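Local atomic coordinates of endo-1,4-beta-xylanase 1 (Hypocrea jecorina, PDB entry 1XYN), a protein that hydrolyses internal beta-1,4-xylosidic bonds in the main chain of xylan, a plant cell wall hemicellulose, releasing xylooligosaccharides and xylose. Residues 141-146 against 151-156; 63-68 against 135-140. All coordinates share one frame; numbering follows the deposited sequence.

Both interactions use helix 139-148 of the beta-jelly-roll fold of glycoside hydrolase family 11. Their centres lie 12 Å apart. Interaction 2 comes first along the chain: strand 135-137 and the start of the helix meet strand 60-70 in the interior. Interaction 1 follows, where the helix packs against the chain that leads into strand 155-166. Strands 60-70 and 155-166 are neighbours in one sheet, so both contacts reach the same sheet, interaction 1 mostly through the loop before it. The probable substrate site is close by. The side chain of Trp146 is about 6 Å from that of Tyr77, and that of Val65 about 7 Å from it; Tyr77 probably binds substrate, as in relatives.

Interaction 1. Residues 141-146 against 151-156; sequences NHFNAW and LHLGQM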
ATOM      1  N   ASN A 141      15.758  23.925   5.362  1.00 13.20           N
ATOM      2  CA  ASN A 141      16.723  23.294   6.253  1.00 13.25           C
ATOM      3  C   ASN A 141      16.672  21.770   6.118  1.00 12.12           C
ATOM      4  O   ASN A 141      17.697  21.096   6.221  1.00 14.01           O
ATOM      5  CB  ASN A 141      16.461  23.706   7.702  1.00 12.02           C
ATOM      6  CG  ASN A 141      16.770  25.184   7.962  1.00 13.06           C
ATOM      7  OD1 ASN A 141      17.358  25.871   7.122  1.00  9.19           O
ATOM      8  ND2 ASN A 141      16.387  25.668   9.135  1.00 10.95           N
ATOM      9  N   HIS A 142      15.480  21.232   5.876  1.00 10.17           N
ATOM     10  CA  HIS A 142      15.318  19.795   5.709  1.00  9.32           C
ATOM     11  C   HIS A 142      15.776  19.358   4.335  1.00 13.36           C
ATOM     12  O   HIS A 142      16.434  18.336   4.202  1.00 21.20           O
ATOM     13  CB  HIS A 142      13.872  19.373   5.969  1.00  4.41           C
ATOM     14  CG  HIS A 142      13.455  19.559   7.393  1.00  3.53           C
ATOM     15  ND1 HIS A 142      13.688  18.610   8.363  1.00  4.07           N
ATOM     16  CD2 HIS A 142      12.908  20.622   8.033  1.00  3.11           C
ATOM     17  CE1 HIS A 142      13.309  19.080   9.538  1.00  2.00           C
ATOM     18  NE2 HIS A 142      12.835  20.299   9.364  1.00  2.00           N
ATOM     19  N   PHE A 143      15.474  20.150   3.315  1.00 13.92           N
ATOM     20  CA  PHE A 143      15.892  19.811   1.962  1.00 18.36           C
ATOM     21  C   PHE A 143      17.427  19.856   1.844  1.00 20.08           C
ATOM     22  O   PHE A 143      18.027  19.049   1.127  1.00 19.68           O
ATOM     23  CB  PHE A 143      15.256  20.771   0.953  1.00 21.65           C
ATOM     24  CG  PHE A 143      13.748  20.757   0.954  1.00 20.73           C
ATOM     25  CD1 PHE A 143      13.045  19.594   1.258  1.00 17.18           C
ATOM     26  CD2 PHE A 143      13.033  21.906   0.636  1.00 21.75           C
ATOM     27  CE1 PHE A 143      11.656  19.574   1.246  1.00 17.42           C
ATOM     28  CE2 PHE A 143      11.642  21.896   0.621  1.00 23.91           C
ATOM     29  CZ  PHE A 143      10.955  20.728   0.925  1.00 21.59           C
ATOM     30  N   ASN A 144      18.054  20.810   2.534  1.00 15.79           N
ATOM     31  CA  ASN A 144      19.509  20.942   2.517  1.00 14.70           C
ATOM     32  C   ASN A 144      20.134  19.740   3.226  1.00 11.26           C
ATOM     33  O   ASN A 144      21.017  19.082   2.677  1.00 11.86           O
ATOM     34  CB  ASN A 144      19.961  22.245   3.198  1.00 17.45           C
ATOM     35  CG  ASN A 144      19.681  23.491   2.354  1.00 10.19           C
ATOM     36  OD1 ASN A 144      19.245  23.401   1.208  1.00 16.94           O
ATOM     37  ND2 ASN A 144      19.938  24.653   2.925  1.00 18.07           N
ATOM     38  N   ALA A 145      19.632  19.438   4.423  1.00 14.18           N
ATOM     39  CA  ALA A 145      20.118  18.310   5.220  1.00 12.10           C
ATOM     40  C   ALA A 145      19.934  16.987   4.478  1.00 15.92           C
ATOM     41  O   ALA A 145      20.803  16.112   4.515  1.00 18.65           O
ATOM     42  CB  ALA A 145      19.407  18.266   6.540  1.00  7.45           C
ATOM     43  N   TRP A 146      18.810  16.854   3.784  1.00 15.92           N
ATOM     44  CA  TRP A 146      18.524  15.649   3.030  1.00 15.77           C
ATOM     45  C   TRP A 146      19.523  15.498   1.887  1.00 18.77           C
ATOM     46  O   TRP A 146      20.123  14.438   1.712  1.00 21.13           O
ATOM     47  CB  TRP A 146      17.083  15.673   2.496  1.00 16.14           C
ATOM     48  CG  TRP A 146      16.009  15.523   3.570  1.00 22.03           C
ATOM     49  CD1 TRP A 146      16.189  15.149   4.883  1.00 16.28           C
ATOM     50  CD2 TRP A 146      14.598  15.738   3.408  1.00 20.45           C
ATOM     51  NE1 TRP A 146      14.977  15.119   5.536  1.00 17.78           N
ATOM     52  CE2 TRP A 146      13.986  15.474   4.659  1.00 19.73           C
ATOM     53  CE3 TRP A 146      13.794  16.127   2.332  1.00 12.87           C
ATOM     54  CZ2 TRP A 146      12.608  15.587   4.858  1.00 13.42           C
ATOM     55  CZ3 TRP A 146      12.426  16.239   2.533  1.00 15.70           C
ATOM     56  CH2 TRP A 146      11.849  15.969   3.788  1.00 12.84           C
ATOM     57  N   LEU A 151      20.162  12.263   0.070  1.00 22.37           N
ATOM     58  CA  LEU A 151      18.726  12.152  -0.163  1.00 19.97           C
ATOM     59  C   LEU A 151      18.366  13.221  -1.199  1.00 17.18           C
ATOM     60  O   LEU A 151      18.063  14.371  -0.873  1.00 13.46           O
ATOM     61  CB  LEU A 151      17.947  12.316   1.155  1.00 17.02           C
ATOM     62  CG  LEU A 151      18.377  11.384   2.302  1.00 16.14           C
ATOM     63  CD1 LEU A 151      17.370  11.440   3.438  1.00 19.67           C
ATOM     64  CD2 LEU A 151      18.514   9.954   1.803  1.00 17.57           C
ATOM     65  N   HIS A 152      18.437  12.800  -2.458  1.00 16.29           N
ATOM     66  CA  HIS A 152      18.198  13.634  -3.635  1.00 18.30           C
ATOM     67  C   HIS A 152      16.715  13.831  -4.033  1.00 21.10           C
ATOM     68  O   HIS A 152      15.984  12.860  -4.261  1.00 20.75           O
ATOM     69  CB  HIS A 152      18.994  12.998  -4.788  1.00 20.21           C
ATOM     70  CG  HIS A 152      19.072  13.828  -6.027  1.00 18.02           C
ATOM     71  ND1 HIS A 152      18.613  13.382  -7.248  1.00 18.68           N
ATOM     72  CD2 HIS A 152      19.594  15.059  -6.247  1.00 20.87           C
ATOM     73  CE1 HIS A 152      18.848  14.302  -8.168  1.00 22.54           C
ATOM     74  NE2 HIS A 152      19.445  15.327  -7.585  1.00 26.21           N
ATOM     75  N   LEU A 153      16.292  15.096  -4.144  1.00 21.58           N
ATOM     76  CA  LEU A 153      14.915  15.450  -4.535  1.00 21.75           C
ATOM     77  C   LEU A 153      14.829  15.903  -5.994  1.00 20.12           C
ATOM     78  O   LEU A 153      15.827  16.332  -6.580  1.00 26.30           O
ATOM     79  CB  LEU A 153      14.359  16.570  -3.653  1.00 17.83           C
ATOM     80  CG  LEU A 153      13.959  16.323  -2.200  1.00 23.50           C
ATOM     81  CD1 LEU A 153      13.361  17.587  -1.622  1.00 20.00           C
ATOM     82  CD2 LEU A 153      12.943  15.201  -2.131  1.00 32.95           C
ATOM     83  N   GLY A 154      13.635  15.804  -6.572  1.00 20.92           N
ATOM     84  CA  GLY A 154      13.422  16.215  -7.954  1.00 24.30           C
ATOM     85  C   GLY A 154      12.535  17.445  -8.036  1.00 26.26           C
ATOM     86  O   GLY A 154      12.668  18.353  -7.210  1.00 29.96           O
ATOM     87  N   GLN A 155      11.642  17.485  -9.030  1.00 25.65           N
ATOM     88  CA  GLN A 155      10.713  18.606  -9.210  1.00 22.54           C
ATOM     89  C   GLN A 155       9.647  18.571  -8.116  1.00 22.41           C
ATOM     90  O   GLN A 155       9.052  17.526  -7.857  1.00 25.34           O
ATOM     91  CB  GLN A 155       9.998  18.513 -10.555  1.00 22.36           C
ATOM     92  CG  GLN A 155      10.879  18.196 -11.738  1.00 36.32           C
ATOM     93  CD  GLN A 155      10.072  17.771 -12.954  1.00 41.08           C
ATOM     94  OE1 GLN A 155      10.400  16.786 -13.621  1.00 44.55           O
ATOM     95  NE2 GLN A 155       9.005  18.507 -13.243  1.00 43.75           N
ATOM     96  N   MET A 156       9.371  19.723  -7.514  1.00 16.39           N
ATOM     97  CA  MET A 156       8.372  19.812  -6.458  1.00 18.34           C
ATOM     98  C   MET A 156       6.947  19.606  -6.958  1.00 20.24           C
ATOM     99  O   MET A 156       6.523  20.213  -7.946  1.00 22.38           O
ATOM    100  CB  MET A 156       8.444  21.178  -5.766  1.00 22.35           C
ATOM    101  CG  MET A 156       9.647  21.367  -4.866  1.00 25.94           C
ATOM    102  SD  MET A 156       9.540  20.388  -3.381  1.00 28.16           S
ATOM    103  CE  MET A 156       9.215  21.656  -2.205  1.00 29.98           C
TER
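Leu151, Leu153 and Met156 pack in turn against Trp146 and Phe143 of helix 139-148, the alpha-helix of the family 11 jelly roll. Leu151 N donates to Trp146 O at 2.7 Å. The bond is bent, with an N-H...O angle of 142°, and the donor sits above the carbonyl plane. The chain thus stays close to the helix just after it ends, and Leu151 CB meets Trp146 CB at 3.7 Å. The indole NH points to another partner, Ser126 OG on strand 119-128.

Leu153 comes next and sends one methyl, CD1, to both aromatic rings. Leu153 CD1 touches Phe143 CD1 at 3.5 Å and meets the edge of the indole, near its plane, at Trp146 CE3 (4.2 Å). The two rings also meet each other, with Trp146 CE3 in the plane of the Phe143 ring at its edge. Leu153 further touches Val74 of strand 74-79 and Tyr124 of strand 119-128.

Met156 lies at the start of strand 155-166. Its side chain bends at chi2 (-71°) and again at chi3, which turns the terminal methyl to the ring. Met156 SD makes an oblique Met-aromatic contact, 5.2 Å from the Phe143 centroid. Met156 CE ends 3.7 Å from Phe143 CZ.

Interaction 2. Residues 63-68 against 135-140; sequences LSVYGW and GTVTVQ
Val65 and Val137 both hold CG1 anti to the backbone N, with chi1 of 171° and 175°. In each, CG2 is then anti to the carbonyl carbon. These torsions bring the two valines together tip to tip. Val65 CG2 rests against the branched end of Val137, 4.1 Å from each of Val137 CB, CG1 and CG2. The other branch, Val65 CG1, reaches Val139 CG1 more loosely, at 4.4 Å. Val137 and Val139 flank Thr138, the centre of an inverse gamma turn, and a weak Val139 N to Val137 O bond spans that turn.

This is packing between the two sheets of the family 11 jelly roll. Strand 60-70 belongs to the larger sheet, and strand 135-137 is an outermost strand of the five-stranded one. Ile48 and Phe50 of strand 48-56 and Ile78 of strand 74-79 extend the same apolar layer.

The next residue after Val65, Tyr66, probably binds substrate, as in related xylanases. Tyr66 OH accepts a bond from Trp68 NE1 (2.7 Å) and is hydrogen-bonded to Glu75, the predicted nucleophile. The contact itself is made by buried aliphatic carbons, mostly methyls, so its hold rests on van der Waals and hydrophobic packing.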
ATOM      1  N   LEU A  63       1.438  13.989  12.716  1.00 15.03           N
ATOM      2  CA  LEU A  63       1.158  15.359  12.281  1.00 12.58           C
ATOM      3  C   LEU A  63       2.440  15.809  11.572  1.00 14.32           C
ATOM      4  O   LEU A  63       3.498  15.915  12.197  1.00 13.64           O
ATOM      5  CB  LEU A  63       0.849  16.272  13.471  1.00 13.01           C
ATOM      6  CG  LEU A  63       0.566  17.746  13.135  1.00 14.13           C
ATOM      7  CD1 LEU A  63      -0.640  17.869  12.194  1.00 14.46           C
ATOM      8  CD2 LEU A  63       0.341  18.541  14.417  1.00  8.74           C
ATOM      9  N   SER A  64       2.359  16.072  10.273  1.00 12.04           N
ATOM     10  CA  SER A  64       3.557  16.452   9.548  1.00 16.24           C
ATOM     11  C   SER A  64       3.364  17.176   8.234  1.00 17.15           C
ATOM     12  O   SER A  64       2.290  17.141   7.639  1.00 18.39           O
ATOM     13  CB  SER A  64       4.368  15.190   9.241  1.00 23.60           C
ATOM     14  OG  SER A  64       3.674  14.324   8.350  1.00 13.36           O
ATOM     15  N   VAL A  65       4.419  17.863   7.803  1.00 14.64           N
ATOM     16  CA  VAL A  65       4.399  18.512   6.507  1.00 11.26           C
ATOM     17  C   VAL A  65       4.655  17.283   5.643  1.00 10.11           C
ATOM     18  O   VAL A  65       5.550  16.487   5.945  1.00 15.84           O
ATOM     19  CB  VAL A  65       5.539  19.553   6.344  1.00 10.25           C
ATOM     20  CG1 VAL A  65       5.611  20.036   4.893  1.00 10.26           C
ATOM     21  CG2 VAL A  65       5.316  20.755   7.295  1.00  4.86           C
ATOM     22  N   TYR A  66       3.793  17.062   4.657  1.00 11.05           N
ATOM     23  CA  TYR A  66       3.877  15.907   3.769  1.00  9.25           C
ATOM     24  C   TYR A  66       3.887  16.364   2.314  1.00 11.78           C
ATOM     25  O   TYR A  66       3.238  17.351   1.963  1.00 13.40           O
ATOM     26  CB  TYR A  66       2.668  14.988   4.043  1.00  6.44           C
ATOM     27  CG  TYR A  66       2.461  13.861   3.053  1.00 10.62           C
ATOM     28  CD1 TYR A  66       3.217  12.695   3.119  1.00  9.68           C
ATOM     29  CD2 TYR A  66       1.482  13.950   2.059  1.00  2.12           C
ATOM     30  CE1 TYR A  66       3.001  11.649   2.224  1.00  8.81           C
ATOM     31  CE2 TYR A  66       1.266  12.924   1.173  1.00 10.58           C
ATOM     32  CZ  TYR A  66       2.026  11.770   1.258  1.00 12.50           C
ATOM     33  OH  TYR A  66       1.795  10.735   0.381  1.00 16.10           O
ATOM     34  N   GLY A  67       4.599  15.635   1.463  1.00 10.22           N
ATOM     35  CA  GLY A  67       4.651  16.009   0.066  1.00  6.26           C
ATOM     36  C   GLY A  67       5.265  14.975  -0.857  1.00 11.30           C
ATOM     37  O   GLY A  67       5.647  13.875  -0.438  1.00  8.38           O
ATOM     38  N   TRP A  68       5.347  15.346  -2.129  1.00  9.44           N
ATOM     39  CA  TRP A  68       5.892  14.502  -3.181  1.00 11.53           C
ATOM     40  C   TRP A  68       6.867  15.274  -4.064  1.00 10.26           C
ATOM     41  O   TRP A  68       6.925  16.503  -4.041  1.00 14.76           O
ATOM     42  CB  TRP A  68       4.767  13.938  -4.053  1.00 14.48           C
ATOM     43  CG  TRP A  68       3.990  12.869  -3.379  1.00 18.41           C
ATOM     44  CD1 TRP A  68       3.004  13.041  -2.461  1.00 17.99           C
ATOM     45  CD2 TRP A  68       4.179  11.450  -3.510  1.00 21.40           C
ATOM     46  NE1 TRP A  68       2.568  11.820  -2.000  1.00 28.84           N
ATOM     47  CE2 TRP A  68       3.271  10.825  -2.628  1.00 20.77           C
ATOM     48  CE3 TRP A  68       5.030  10.645  -4.285  1.00 15.80           C
ATOM     49  CZ2 TRP A  68       3.187   9.435  -2.493  1.00 20.22           C
ATOM     50  CZ3 TRP A  68       4.945   9.262  -4.152  1.00 15.91           C
ATOM     51  CH2 TRP A  68       4.030   8.674  -3.263  1.00 12.61           C
ATOM     52  N   GLY A 135       3.687  25.526  15.377  1.00 13.94           N
ATOM     53  CA  GLY A 135       5.005  26.013  15.008  1.00 13.31           C
ATOM     54  C   GLY A 135       5.213  26.375  13.553  1.00 13.05           C
ATOM     55  O   GLY A 135       4.260  26.522  12.786  1.00 14.80           O
ATOM     56  N   THR A 136       6.476  26.579  13.197  1.00 13.85           N
ATOM     57  CA  THR A 136       6.876  26.912  11.836  1.00 12.05           C
ATOM     58  C   THR A 136       7.890  25.864  11.444  1.00 10.67           C
ATOM     59  O   THR A 136       8.693  25.436  12.273  1.00 17.43           O
ATOM     60  CB  THR A 136       7.577  28.278  11.757  1.00 14.11           C
ATOM     61  OG1 THR A 136       6.696  29.297  12.233  1.00 19.93           O
ATOM     62  CG2 THR A 136       7.993  28.590  10.320  1.00 13.60           C
ATOM     63  N   VAL A 137       7.843  25.449  10.187  1.00 10.20           N
ATOM     64  CA  VAL A 137       8.755  24.447   9.667  1.00 12.37           C
ATOM     65  C   VAL A 137       9.514  25.037   8.481  1.00 12.25           C
ATOM     66  O   VAL A 137       8.952  25.197   7.395  1.00 13.72           O
ATOM     67  CB  VAL A 137       7.982  23.174   9.205  1.00 12.53           C
ATOM     68  CG1 VAL A 137       8.920  22.170   8.541  1.00 13.09           C
ATOM     69  CG2 VAL A 137       7.292  22.534  10.374  1.00 12.80           C
ATOM     70  N   THR A 138      10.771  25.415   8.714  1.00 13.04           N
ATOM     71  CA  THR A 138      11.625  25.966   7.663  1.00 11.59           C
ATOM     72  C   THR A 138      12.021  24.780   6.771  1.00 14.32           C
ATOM     73  O   THR A 138      13.038  24.121   6.999  1.00 15.72           O
ATOM     74  CB  THR A 138      12.888  26.646   8.267  1.00  7.75           C
ATOM     75  OG1 THR A 138      12.494  27.556   9.301  1.00 10.68           O
ATOM     76  CG2 THR A 138      13.628  27.432   7.213  1.00  5.20           C
ATOM     77  N   VAL A 139      11.193  24.497   5.770  1.00 14.15           N
ATOM     78  CA  VAL A 139      11.422  23.375   4.865  1.00 15.62           C
ATOM     79  C   VAL A 139      12.780  23.278   4.165  1.00 17.51           C
ATOM     80  O   VAL A 139      13.247  22.169   3.885  1.00 14.41           O
ATOM     81  CB  VAL A 139      10.285  23.251   3.818  1.00 14.64           C
ATOM     82  CG1 VAL A 139       8.990  22.844   4.503  1.00 12.03           C
ATOM     83  CG2 VAL A 139      10.096  24.557   3.082  1.00 14.19           C
ATOM     84  N   GLN A 140      13.418  24.414   3.884  1.00 20.29           N
ATOM     85  CA  GLN A 140      14.722  24.394   3.211  1.00 18.27           C
ATOM     86  C   GLN A 140      15.790  23.709   4.052  1.00 14.79           C
ATOM     87  O   GLN A 140      16.628  22.993   3.519  1.00 15.65           O
ATOM     88  CB  GLN A 140      15.197  25.797   2.830  1.00 15.54           C
ATOM     89  CG  GLN A 140      14.877  26.202   1.398  1.00 23.62           C
ATOM     90  CD  GLN A 140      15.424  25.250   0.342  1.00 18.85           C
ATOM     91  OE1 GLN A 140      16.631  25.149   0.136  1.00 22.55           O
ATOM     92  NE2 GLN A 140      14.525  24.576  -0.363  1.00 25.49           N
TER